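Local coordinates for SPbeta prophage-derived uncharacterized protein YopT (Bacillus subtilis, PDB 2DLB) that is a prophage-encoded protein of unknown function that forms a homodimer, at residues V30-I33 with C34-L38. Numbering follows the deposited sequence.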
# COMPACT_ATOMS: atom_id res chain seq x y z
N VAL A 30 9.03 9.05 11.43
CA VAL A 30 8.27 8.42 10.38
C VAL A 30 9.16 7.52 9.55
O VAL A 30 8.76 6.41 9.15
CB VAL A 30 7.61 9.50 9.45
CG1 VAL A 30 7.15 8.94 8.12
CG2 VAL A 30 6.50 10.17 10.28
N THR A 31 10.40 7.93 9.28
CA THR A 31 11.33 7.11 8.49
C THR A 31 11.59 5.79 9.17
O THR A 31 11.58 4.73 8.55
CB THR A 31 12.62 7.89 8.23
OG1 THR A 31 12.30 9.02 7.39
CG2 THR A 31 13.63 7.02 7.50
N ARG A 32 11.79 5.78 10.49
CA ARG A 32 12.06 4.52 11.19
C ARG A 32 10.88 3.57 11.01
O ARG A 32 11.02 2.37 10.78
CB ARG A 32 12.37 4.81 12.66
CG ARG A 32 12.80 3.69 13.57
CD ARG A 32 13.26 4.18 14.94
NE ARG A 32 14.12 3.28 15.68
CZ ARG A 32 14.26 3.13 16.99
NH1 ARG A 32 13.52 3.86 17.84
NH2 ARG A 32 15.11 2.26 17.54
N ILE A 33 9.68 4.12 11.14
CA ILE A 33 8.47 3.28 10.99
C ILE A 33 8.45 2.68 9.59
O ILE A 33 8.23 1.48 9.40
CB ILE A 33 7.20 4.07 11.27
CG1 ILE A 33 7.07 4.43 12.76
CG2 ILE A 33 5.91 3.38 10.78
CD1 ILE A 33 6.04 5.51 13.06
N CYS A 34 8.65 3.49 8.58
CA CYS A 34 8.53 3.03 7.20
C CYS A 34 9.65 2.06 6.84
O CYS A 34 9.39 1.07 6.17
CB CYS A 34 8.50 4.25 6.29
SG CYS A 34 6.96 5.20 6.37
N GLU A 35 10.88 2.32 7.31
CA GLU A 35 11.97 1.42 7.04
C GLU A 35 11.70 0.03 7.59
O GLU A 35 12.09 -0.99 7.00
CB GLU A 35 13.26 1.98 7.68
CG GLU A 35 14.51 1.33 7.17
CD GLU A 35 14.96 1.67 5.77
OE1 GLU A 35 14.38 2.53 5.10
OE2 GLU A 35 15.91 0.98 5.36
N ASN A 36 11.01 -0.04 8.73
CA ASN A 36 10.64 -1.34 9.33
C ASN A 36 9.47 -1.98 8.58
O ASN A 36 9.12 -3.10 9.02
CB ASN A 36 10.32 -1.15 10.80
CG ASN A 36 11.59 -1.01 11.64
OD1 ASN A 36 12.61 -1.61 11.29
ND2 ASN A 36 11.47 -0.21 12.68
N LEU A 37 8.91 -1.42 7.54
CA LEU A 37 7.86 -2.05 6.77
C LEU A 37 8.38 -2.68 5.48
O LEU A 37 7.63 -3.41 4.85
CB LEU A 37 6.78 -1.06 6.35
CG LEU A 37 6.02 -0.37 7.48
CD1 LEU A 37 5.08 0.71 6.94
CD2 LEU A 37 5.29 -1.43 8.32
N LEU A 38 9.61 -2.36 5.07
CA LEU A 38 10.08 -2.65 3.74
C LEU A 38 9.94 -4.12 3.34
O LEU A 38 9.70 -4.37 2.17
CB LEU A 38 11.55 -2.22 3.55
CG LEU A 38 11.82 -0.74 3.52
CD1 LEU A 38 13.34 -0.55 3.44
CD2 LEU A 38 11.18 -0.04 2.34
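Cys-34 lays its sulfur alongside Val-30, one helical turn earlier, with SG 4.1 Å from CG1 of Val-30. The sulfur stands beside its own backbone N (chi1 -72°), which turns it back along the helix toward that valine. Both residues are buried. Val-30 also packs on Leu-16 of strand 3-19, Cys-34 on Tyr-62 of strand 52-69, and both meet Ile-8 of the second subunit.

The backbone beneath is regular at first. Cys-34 N donates a hydrogen bond to Val-30 O at 3.0 Å, and Glu-35 N donates one to Thr-31 O at 2.8 Å. The next is longer, with Asn-36 N 3.2 Å from Arg-32 O. The same N makes a weak second hydrogen bond to Ile-33 O. On the outer side, ND2 of Asn-36 comes to 3.2 Å from Arg-32 O, but the angle is too poor for a hydrogen bond.

Leu-37 brings CG to 3.5 Å from Ile-33 O, so its branch carbon rests against that carbonyl oxygen. Leu-37 N donates a hydrogen bond to Cys-34 O, and a type I turn runs from Glu-35 to Leu-38. These features mark the C-terminal end of an amphipathic helix, with its buried face against the long strands and the dimer partner.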